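Local coordinates for protein 3-hydroxyacyl-CoA dehydrogenase (Brucella suis, PDB 4O5O) that probably oxidises 3-hydroxyacyl-CoA thioesters to 3-ketoacyl-CoA with a nicotinamide cofactor, as a tetrameric short-chain dehydrogenase of Rossmann fold, at residues 69-74 against 129-134. Residues are numbered along the deposited sequence; the frame is centred on the assembly and turned at random.
Sequences ASDTDG and MLRLAA
Arg131 reaches from helix 112-137 to Asp71 in the first turn of helix 71-85, and a single charged hydrogen bond joins them: NH2 of Arg131 lies 2.8 Å from OD1 of Asp71. The bond is bent, with 134° at the hydrogen, and the nitrogen meets OD1 on its anti side, 30° out of the carboxylate plane. With CG between the backbone N and the carbonyl carbon (chi1 76°), the arginine chain runs extended to NE; arginine suits the place by combining length with several N-H donors. NH2 also bonds to Asn128 and NH1 to the carbonyl of His110 in the second subunit, which probably limits rotation, and CD2 of Leu132 lies over one guanidinium face near the rim. Asp71 uses OD2 for Lys75, so its negative charge is probably shared between two cations, while its place at the helix start should suit the helix dipole.

Beside the salt bridge, apolar side chains pack on the backbone of Gly74, which has no side chain to intervene. CD1 of Leu132 lies 3.4 Å from Gly74 C, and SD of Met129 3.8 Å from Gly74 CA. The unbranched methionine suits its place because a bend at chi2 brings SD there. Ser70 is the N-cap, its OG accepting a nearly straight bond from Asp73 N.

The contact joins the start of helix 71-85, between strands 61-65 and 90-93, to helix 112-137, between strands 90-93 and 149-154; Met129 also packs on strand 90-93, and the second subunit covers Arg131 and Asp71.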
ATOM      1  N   ALA B  69     -17.968 -19.814 -10.963  1.00  8.92           N
ATOM      2  CA  ALA B  69     -18.831 -19.252  -9.927  1.00  9.67           C
ATOM      3  C   ALA B  69     -19.871 -20.263  -9.437  1.00 10.32           C
ATOM      4  O   ALA B  69     -20.633 -19.960  -8.516  1.00 12.13           O
ATOM      5  CB  ALA B  69     -19.533 -18.006 -10.417  1.00 11.48           C
ATOM      6  N   SER B  70     -19.913 -21.449 -10.057  1.00  8.59           N
ATOM      7  CA  SER B  70     -20.883 -22.492  -9.695  1.00  9.33           C
ATOM      8  C   SER B  70     -20.334 -23.476  -8.657  1.00  8.79           C
ATOM      9  O   SER B  70     -19.288 -24.086  -8.854  1.00  9.13           O
ATOM     10  CB  SER B  70     -21.333 -23.257 -10.937  1.00  9.55           C
ATOM     11  OG  SER B  70     -21.955 -24.484 -10.614  1.00 11.04           O
ATOM     12  N   ASP B  71     -21.054 -23.631  -7.551  1.00  9.66           N
ATOM     13  CA  ASP B  71     -20.716 -24.637  -6.544  1.00 10.79           C
ATOM     14  C   ASP B  71     -20.576 -26.029  -7.202  1.00 11.22           C
ATOM     15  O   ASP B  71     -19.575 -26.752  -7.011  1.00 10.74           O
ATOM     16  CB  ASP B  71     -21.832 -24.646  -5.487  1.00 12.82           C
ATOM     17  CG  ASP B  71     -21.631 -25.698  -4.412  1.00 16.21           C
ATOM     18  OD1 ASP B  71     -20.917 -25.409  -3.467  1.00 19.18           O
ATOM     19  OD2 ASP B  71     -22.236 -26.794  -4.476  1.00 20.37           O
ATOM     20  N   THR B  72     -21.596 -26.401  -7.980  1.00 11.66           N
ATOM     21  CA  THR B  72     -21.652 -27.696  -8.685  1.00 12.22           C
ATOM     22  C   THR B  72     -20.475 -27.894  -9.600  1.00  9.59           C
ATOM     23  O   THR B  72     -19.808 -28.925  -9.557  1.00 11.00           O
ATOM     24  CB  THR B  72     -22.951 -27.745  -9.527  1.00 15.44           C
ATOM     25  OG1 THR B  72     -24.040 -27.844  -8.640  1.00 17.78           O
ATOM     26  CG2 THR B  72     -22.968 -28.885 -10.580  1.00 19.72           C
ATOM     27  N   ASP B  73     -20.231 -26.905 -10.461  1.00  9.57           N
ATOM     28  CA  ASP B  73     -19.165 -27.052 -11.443  1.00  9.66           C
ATOM     29  C   ASP B  73     -17.820 -27.074 -10.763  1.00  9.71           C
ATOM     30  O   ASP B  73     -16.924 -27.781 -11.202  1.00 10.64           O
ATOM     31  CB  ASP B  73     -19.177 -25.932 -12.474  1.00 10.05           C
ATOM     32  CG  ASP B  73     -20.220 -26.102 -13.532  1.00 12.87           C
ATOM     33  OD1 ASP B  73     -20.989 -27.098 -13.520  1.00 16.00           O
ATOM     34  OD2 ASP B  73     -20.230 -25.211 -14.413  1.00 13.85           O
ATOM     35  N   GLY B  74     -17.652 -26.300  -9.695  1.00  9.12           N
ATOM     36  CA  GLY B  74     -16.385 -26.313  -8.997  1.00  8.42           C
ATOM     37  C   GLY B  74     -16.100 -27.691  -8.421  1.00  8.62           C
ATOM     38  O   GLY B  74     -14.990 -28.220  -8.576  1.00 10.24           O
ATOM     39  N   MET B 129     -13.265 -21.623  -6.373  1.00  6.56           N
ATOM     40  CA  MET B 129     -12.261 -22.612  -6.732  1.00  6.33           C
ATOM     41  C   MET B 129     -11.203 -22.765  -5.631  1.00  5.61           C
ATOM     42  O   MET B 129     -10.725 -23.871  -5.397  1.00  6.73           O
ATOM     43  CB  MET B 129     -11.619 -22.258  -8.085  1.00  7.97           C
ATOM     44  CG  MET B 129     -12.605 -22.334  -9.253  1.00  8.10           C
ATOM     45  SD  MET B 129     -13.533 -23.854  -9.386  1.00 11.16           S
ATOM     46  CE  MET B 129     -12.235 -25.088  -9.301  1.00 14.35           C
ATOM     47  N   LEU B 130     -10.820 -21.671  -4.951  1.00  5.82           N
ATOM     48  CA  LEU B 130      -9.811 -21.811  -3.916  1.00  6.72           C
ATOM     49  C   LEU B 130     -10.293 -22.636  -2.722  1.00  5.91           C
ATOM     50  O   LEU B 130      -9.541 -23.459  -2.208  1.00  6.57           O
ATOM     51  CB  LEU B 130      -9.246 -20.458  -3.510  1.00  9.58           C
ATOM     52  CG  LEU B 130      -9.845 -19.591  -2.447  1.00 12.73           C
ATOM     53  CD1 LEU B 130      -9.571 -20.109  -1.031  1.00  8.24           C
ATOM     54  CD2 LEU B 130      -9.236 -18.216  -2.618  1.00 13.30           C
ATOM     55  N   ARG B 131     -11.557 -22.490  -2.332  1.00  6.25           N
ATOM     56  CA  ARG B 131     -12.054 -23.225  -1.165  1.00  7.07           C
ATOM     57  C   ARG B 131     -12.075 -24.729  -1.471  1.00  5.66           C
ATOM     58  O   ARG B 131     -11.701 -25.572  -0.632  1.00  6.55           O
ATOM     59  CB  ARG B 131     -13.412 -22.686  -0.702  1.00  6.59           C
ATOM     60  CG  ARG B 131     -14.598 -23.103  -1.550  1.00  7.43           C
ATOM     61  CD  ARG B 131     -15.893 -22.348  -1.289  1.00  8.30           C
ATOM     62  NE  ARG B 131     -16.863 -22.881  -2.246  1.00  7.92           N
ATOM     63  CZ  ARG B 131     -17.699 -23.889  -2.046  1.00  8.98           C
ATOM     64  NH1 ARG B 131     -17.911 -24.368  -0.829  1.00  9.29           N
ATOM     65  NH2 ARG B 131     -18.369 -24.349  -3.089  1.00  8.74           N
ATOM     66  N   LEU B 132     -12.492 -25.064  -2.686  1.00  6.43           N
ATOM     67  CA  LEU B 132     -12.601 -26.468  -3.071  1.00  6.96           C
ATOM     68  C   LEU B 132     -11.215 -27.103  -3.348  1.00  6.99           C
ATOM     69  O   LEU B 132     -10.953 -28.270  -2.992  1.00  8.28           O
ATOM     70  CB  LEU B 132     -13.528 -26.610  -4.297  1.00  7.64           C
ATOM     71  CG  LEU B 132     -14.957 -26.142  -4.049  1.00  8.65           C
ATOM     72  CD1 LEU B 132     -15.710 -26.148  -5.370  1.00  9.24           C
ATOM     73  CD2 LEU B 132     -15.665 -27.005  -2.993  1.00  9.16           C
ATOM     74  N   ALA B 133     -10.318 -26.348  -3.985  1.00  6.94           N
ATOM     75  CA  ALA B 133      -8.978 -26.854  -4.188  1.00  7.14           C
ATOM     76  C   ALA B 133      -8.263 -27.024  -2.866  1.00  6.98           C
ATOM     77  O   ALA B 133      -7.535 -28.010  -2.683  1.00  7.02           O
ATOM     78  CB  ALA B 133      -8.171 -25.959  -5.087  1.00  7.92           C
ATOM     79  N   ALA B 134      -8.439 -26.075  -1.957  1.00  6.93           N
ATOM     80  CA  ALA B 134      -7.787 -26.175  -0.647  1.00  7.12           C
ATOM     81  C   ALA B 134      -8.239 -27.422   0.105  1.00  6.34           C
ATOM     82  O   ALA B 134      -7.432 -28.113   0.734  1.00  7.12           O
ATOM     83  CB  ALA B 134      -8.074 -24.939   0.198  1.00  7.10           C
TER